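Local coordinates for nucleoplasmin-like protein (Drosophila melanogaster, PDB 1NLQ) that binds core histones and functions in the ATP-facilitated assembly of regularly spaced nucleosomal arrays, this chain being its N-terminal pentamer-forming core, at residues A[7-12]-A[16-21]; A[51-56]-A[62-67]. All blocks are in the same frame, centred on the assembly; numbering follows the deposited sequence.

Contact 1. Residues A[7-12]-A[16-21]; sequences YGVTLT and DSVTWD. With MG (magnesium ion), chain G.
V18 is the hub of the packing between 7-12 and 16-21. Its two methyls take different partners. CG1, anti to the backbone N (chi1 179°), lies 3.9 Å from V9 CG1 and 3.7 Å from Y7 OH, while CG2 turns to L11. There L11 CD2 comes within 3.3 Å of V18 CG2, tighter than an ordinary methyl contact, and also rests on the D16 carbonyl carbon.

The Y7 ring reaches across to the second strand, placing CE1 4.1 Å from W20 CD1; the Y7 ring and the five-membered ring of W20 are turned 78° apart and meet obliquely. Water 1, lying in the plane of the Y7 ring at its edge, links Y7 OH to T19 O, donating to the carbonyl at 2.8 Å.

Strand axes 7.1 Å apart at closest, with backbone hydrogen bonds running instead to 97-104 and 86-92, place the two strands in opposing sheets of the nucleoplasmin jelly-roll sandwich, each the outermost strand of its sheet within the chain. Y7 also packs on F88, L32 and I34 of its interior, and W20 NE1 bonds N103 OD1.

At the turn, D16 CB touches T12 O, and its carboxylate instead serves the metal: OD2 binds the magnesium ion at 2.1 Å, and five waters complete an octahedral shell.

Contact 2. Residues A[51-56]-A[62-67]; sequences VEVNTP and IPIAVL
V53 and I64 meet nearly at right angles, with V53 CG1 only 3.2 Å from I64 CG2, a tight methyl-methyl approach. V53 CG1 sits between its own backbone N and carbonyl carbon (chi1 68°), a rotation that brings this methyl toward 62-67, where it also touches I62 CG2. CD1, at the end of I64's longer branch, comes up to V53 CB.

Further along, V51 and A65 face each other through their CB atoms at 4.1 Å, on the same sheet face as V53 and I62. The reverse face carries E52 and P63, whose CA atoms approach to 3.8 Å. E52 lays its CG over I62 O. N54 ND2 approaches E52 OE2 (2.7 Å) nearly along the carboxylate C-O bond, though the angle at the hydrogen is only 130°.

The register slips by one residue between V51 and E52, as the backbone bonds record. V53 and I62 exchange two, V53 N to I62 O at 2.9 Å and I62 N to V53 O. V51 O takes I64 N at 2.8 Å (157° at the hydrogen) and, weakly, A65 N, while V51 N donates to A65 O. I64 O accepts Q36 NE2 of a neighbouring subunit, and P63 packs on Y98 of that subunit.

With I64 and A65 both opposite V51, the antiparallel hairpin of 48-55 and 60-68 contains a classic beta bulge in strand 60-68, the outermost of its sheet within the chain, which faces a neighbouring subunit of the pentamer.

In the fold
Contact 1 closes before contact 2 opens along the chain, and their centres lie 12 Å apart. Strand 17-20 of contact 1 and both strands of contact 2 belong to one antiparallel sheet, ordered 17-20, 86-92, 48-55, 60-68; strand 4-11 is an edge of the other sheet within the chain. Contact 1 therefore bridges the two layers at one side of the sandwich, whereas contact 2 pairs neighbours within a layer at its far side. They touch where L11 CD1 lies 4.1 Å from V51 CG1. Between subunits the two sides come together: T10 packs on I62 of the adjoining copy, consistent with ring closure of the pentamer, two of which associate head to head.

Contact 1. Residues A[7-12]-A[16-21]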
loop_
_atom_site.group_PDB
_atom_site.type_symbol
_atom_site.label_atom_id
_atom_site.label_comp_id
_atom_site.label_asym_id
_atom_site.label_seq_id
_atom_site.Cartn_x
_atom_site.Cartn_y
_atom_site.Cartn_z
ATOM N N TYR A 7 12.852 12.612 -1.809
ATOM C CA TYR A 7 12.312 13.350 -2.946
ATOM C C TYR A 7 10.935 13.837 -2.539
ATOM O O TYR A 7 10.103 13.052 -2.087
ATOM C CB TYR A 7 12.187 12.457 -4.194
ATOM C CG TYR A 7 11.794 13.212 -5.460
ATOM C CD1 TYR A 7 12.683 14.092 -6.083
ATOM C CD2 TYR A 7 10.540 13.028 -6.045
ATOM C CE1 TYR A 7 12.331 14.772 -7.270
ATOM C CE2 TYR A 7 10.181 13.697 -7.225
ATOM C CZ TYR A 7 11.080 14.563 -7.832
ATOM O OH TYR A 7 10.735 15.195 -9.005
ATOM N N GLY A 8 10.710 15.135 -2.677
ATOM C CA GLY A 8 9.427 15.708 -2.335
ATOM C C GLY A 8 9.219 16.973 -3.130
ATOM O O GLY A 8 9.912 17.968 -2.908
ATOM N N VAL A 9 8.275 16.934 -4.064
ATOM C CA VAL A 9 7.970 18.091 -4.901
ATOM C C VAL A 9 6.468 18.373 -4.900
ATOM O O VAL A 9 5.656 17.481 -4.628
ATOM C CB VAL A 9 8.475 17.881 -6.345
ATOM C CG1 VAL A 9 9.961 17.592 -6.321
ATOM C CG2 VAL A 9 7.726 16.730 -7.018
ATOM N N THR A 10 6.109 19.618 -5.194
ATOM C CA THR A 10 4.708 20.026 -5.199
ATOM C C THR A 10 4.270 20.525 -6.575
ATOM O O THR A 10 5.034 21.193 -7.278
ATOM C CB THR A 10 4.456 21.149 -4.162
ATOM O OG1 THR A 10 4.981 20.767 -2.881
ATOM C CG2 THR A 10 2.971 21.421 -4.030
ATOM N N LEU A 11 3.045 20.171 -6.961
ATOM C CA LEU A 11 2.473 20.599 -8.230
ATOM C C LEU A 11 1.189 21.381 -7.952
ATOM O O LEU A 11 0.408 21.014 -7.064
ATOM C CB LEU A 11 2.138 19.391 -9.112
ATOM C CG LEU A 11 3.305 18.549 -9.628
ATOM C CD1 LEU A 11 2.786 17.371 -10.437
ATOM C CD2 LEU A 11 4.207 19.415 -10.483
ATOM N N THR A 12 0.988 22.459 -8.707
ATOM C CA THR A 12 -0.194 23.309 -8.590
ATOM C C THR A 12 -0.579 23.781 -9.990
ATOM O O THR A 12 0.155 23.556 -10.955
ATOM C CB THR A 12 0.066 24.569 -7.725
ATOM O OG1 THR A 12 1.124 25.336 -8.314
ATOM C CG2 THR A 12 0.429 24.190 -6.285
ATOM N N ASP A 16 2.539 23.698 -12.575
ATOM C CA ASP A 16 2.079 22.350 -12.906
ATOM C C ASP A 16 3.080 21.305 -13.361
ATOM O O ASP A 16 2.680 20.190 -13.686
ATOM C CB ASP A 16 0.964 22.427 -13.966
ATOM C CG ASP A 16 1.479 22.835 -15.351
ATOM O OD1 ASP A 16 2.633 22.496 -15.694
ATOM O OD2 ASP A 16 0.715 23.472 -16.111
ATOM N N SER A 17 4.367 21.634 -13.382
ATOM C CA SER A 17 5.351 20.668 -13.852
ATOM C C SER A 17 6.634 20.629 -13.035
ATOM O O SER A 17 7.080 21.647 -12.507
ATOM C CB SER A 17 5.686 20.968 -15.319
ATOM O OG SER A 17 6.296 19.859 -15.950
ATOM N N VAL A 18 7.208 19.434 -12.924
ATOM C CA VAL A 18 8.462 19.213 -12.213
ATOM C C VAL A 18 9.209 18.136 -12.987
ATOM O O VAL A 18 8.623 17.128 -13.395
ATOM C CB VAL A 18 8.237 18.741 -10.756
ATOM C CG1 VAL A 18 9.573 18.514 -10.074
ATOM C CG2 VAL A 18 7.442 19.781 -9.982
ATOM N N THR A 19 10.494 18.367 -13.225
ATOM C CA THR A 19 11.307 17.419 -13.958
ATOM C C THR A 19 12.439 16.880 -13.100
ATOM O O THR A 19 13.079 17.622 -12.353
ATOM C CB THR A 19 11.923 18.062 -15.226
ATOM O OG1 THR A 19 10.880 18.469 -16.120
ATOM C CG2 THR A 19 12.830 17.067 -15.935
ATOM N N TRP A 20 12.663 15.577 -13.198
ATOM C CA TRP A 20 13.744 14.925 -12.473
ATOM C C TRP A 20 14.757 14.534 -13.540
ATOM O O TRP A 20 14.435 13.816 -14.485
ATOM C CB TRP A 20 13.256 13.665 -11.753
ATOM C CG TRP A 20 14.368 12.927 -11.042
ATOM C CD1 TRP A 20 15.047 13.340 -9.929
ATOM C CD2 TRP A 20 14.926 11.655 -11.401
ATOM N NE1 TRP A 20 15.992 12.402 -9.570
ATOM C CE2 TRP A 20 15.937 11.359 -10.457
ATOM C CE3 TRP A 20 14.667 10.734 -12.425
ATOM C CZ2 TRP A 20 16.691 10.181 -10.509
ATOM C CZ3 TRP A 20 15.419 9.557 -12.476
ATOM C CH2 TRP A 20 16.421 9.294 -11.519
ATOM N N ASP A 21 15.978 15.017 -13.401
ATOM C CA ASP A 21 17.001 14.685 -14.377
ATOM C C ASP A 21 18.374 14.864 -13.778
ATOM O O ASP A 21 19.223 15.565 -14.341
ATOM C CB ASP A 21 16.863 15.561 -15.613
ATOM C CG ASP A 21 17.743 15.093 -16.748
ATOM O OD1 ASP A 21 17.667 15.700 -17.832
ATOM O OD2 ASP A 21 18.508 14.118 -16.556
HETATM MG MG MG G . -1.185 23.777 -17.037
HETATM O O HOH W 1 12.691 16.970 -9.658
HETATM O O HOH W 2 -0.564 25.819 -17.327
HETATM O O HOH W 3 -2.703 24.392 -17.890
HETATM O O HOH W 4 -1.881 24.287 -15.131
HETATM O O HOH W 5 -1.779 21.748 -16.803
HETATM O O HOH W 6 -0.432 23.256 -18.993
#

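Contact 2. Residues A[51-56]-A[62-67]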
loop_
_atom_site.group_PDB
_atom_site.type_symbol
_atom_site.label_atom_id
_atom_site.label_comp_id
_atom_site.label_asym_id
_atom_site.label_seq_id
_atom_site.Cartn_x
_atom_site.Cartn_y
_atom_site.Cartn_z
ATOM N N VAL A 51 -2.111 13.526 -12.228
ATOM C CA VAL A 51 -0.687 13.731 -12.451
ATOM C C VAL A 51 -0.264 12.770 -13.549
ATOM O O VAL A 51 -0.556 11.582 -13.491
ATOM C CB VAL A 51 0.143 13.431 -11.185
ATOM C CG1 VAL A 51 1.628 13.589 -11.478
ATOM C CG2 VAL A 51 -0.273 14.359 -10.058
ATOM N N GLU A 52 0.406 13.294 -14.561
ATOM C CA GLU A 52 0.861 12.476 -15.669
ATOM C C GLU A 52 2.373 12.406 -15.631
ATOM O O GLU A 52 3.036 13.412 -15.380
ATOM C CB GLU A 52 0.420 13.101 -16.986
ATOM C CG GLU A 52 0.928 12.367 -18.207
ATOM C CD GLU A 52 0.896 13.237 -19.435
ATOM O OE1 GLU A 52 -0.206 13.545 -19.935
ATOM O OE2 GLU A 52 1.991 13.621 -19.892
ATOM N N VAL A 53 2.927 11.223 -15.863
ATOM C CA VAL A 53 4.370 11.077 -15.863
ATOM C C VAL A 53 4.832 10.970 -17.313
ATOM O O VAL A 53 4.156 10.373 -18.148
ATOM C CB VAL A 53 4.831 9.823 -15.053
ATOM C CG1 VAL A 53 4.408 8.546 -15.748
ATOM C CG2 VAL A 53 6.342 9.841 -14.889
ATOM N N ASN A 54 5.975 11.585 -17.606
ATOM C CA ASN A 54 6.528 11.568 -18.952
ATOM C C ASN A 54 7.987 11.154 -18.955
ATOM O O ASN A 54 8.796 11.691 -18.207
ATOM C CB ASN A 54 6.435 12.951 -19.598
ATOM C CG ASN A 54 5.014 13.421 -19.771
ATOM O OD1 ASN A 54 4.411 13.990 -18.853
ATOM N ND2 ASN A 54 4.455 13.171 -20.950
ATOM N N THR A 55 8.321 10.191 -19.799
ATOM C CA THR A 55 9.700 9.753 -19.929
ATOM C C THR A 55 9.934 9.465 -21.401
ATOM O O THR A 55 9.369 8.530 -21.955
ATOM C CB THR A 55 9.993 8.481 -19.108
ATOM O OG1 THR A 55 10.139 8.820 -17.722
ATOM C CG2 THR A 55 11.275 7.835 -19.587
ATOM N N PRO A 56 10.771 10.277 -22.059
ATOM C CA PRO A 56 11.032 10.046 -23.484
ATOM C C PRO A 56 11.655 8.673 -23.689
ATOM O O PRO A 56 11.266 7.919 -24.591
ATOM C CB PRO A 56 11.998 11.175 -23.846
ATOM C CG PRO A 56 11.645 12.267 -22.842
ATOM C CD PRO A 56 11.517 11.452 -21.578
ATOM N N ILE A 62 1.674 8.818 -19.391
ATOM C CA ILE A 62 0.498 8.192 -18.814
ATOM C C ILE A 62 0.237 8.724 -17.406
ATOM O O ILE A 62 1.176 9.017 -16.671
ATOM C CB ILE A 62 0.717 6.662 -18.736
ATOM C CG1 ILE A 62 -0.567 5.949 -18.307
ATOM C CG2 ILE A 62 1.834 6.358 -17.741
ATOM C CD1 ILE A 62 -0.456 4.419 -18.365
ATOM N N PRO A 63 -1.043 8.879 -17.027
ATOM C CA PRO A 63 -1.367 9.376 -15.682
ATOM C C PRO A 63 -0.893 8.350 -14.642
ATOM O O PRO A 63 -1.070 7.145 -14.841
ATOM C CB PRO A 63 -2.892 9.485 -15.714
ATOM C CG PRO A 63 -3.185 9.777 -17.163
ATOM C CD PRO A 63 -2.250 8.822 -17.872
ATOM N N ILE A 64 -0.281 8.813 -13.552
ATOM C CA ILE A 64 0.172 7.890 -12.515
ATOM C C ILE A 64 -0.581 8.120 -11.220
ATOM O O ILE A 64 -0.389 7.406 -10.232
ATOM C CB ILE A 64 1.692 7.988 -12.246
ATOM C CG1 ILE A 64 2.095 9.421 -11.891
ATOM C CG2 ILE A 64 2.452 7.448 -13.443
ATOM C CD1 ILE A 64 3.548 9.505 -11.427
ATOM N N ALA A 65 -1.453 9.117 -11.237
ATOM C CA ALA A 65 -2.266 9.440 -10.076
ATOM C C ALA A 65 -3.566 10.130 -10.483
ATOM O O ALA A 65 -3.565 11.032 -11.315
ATOM C CB ALA A 65 -1.475 10.347 -9.117
ATOM N N VAL A 66 -4.672 9.672 -9.915
ATOM C CA VAL A 66 -5.981 10.276 -10.135
ATOM C C VAL A 66 -6.487 10.436 -8.709
ATOM O O VAL A 66 -6.758 9.443 -8.033
ATOM C CB VAL A 66 -6.941 9.357 -10.918
ATOM C CG1 VAL A 66 -8.344 9.995 -10.969
ATOM C CG2 VAL A 66 -6.425 9.154 -12.328
ATOM N N LEU A 67 -6.581 11.680 -8.248
ATOM C CA LEU A 67 -7.017 11.973 -6.889
ATOM C C LEU A 67 -8.246 12.878 -6.895
ATOM O O LEU A 67 -8.503 13.594 -7.862
ATOM C CB LEU A 67 -5.893 12.674 -6.122
ATOM C CG LEU A 67 -4.508 12.014 -6.140
ATOM C CD1 LEU A 67 -3.478 12.981 -5.594
ATOM C CD2 LEU A 67 -4.530 10.727 -5.335
#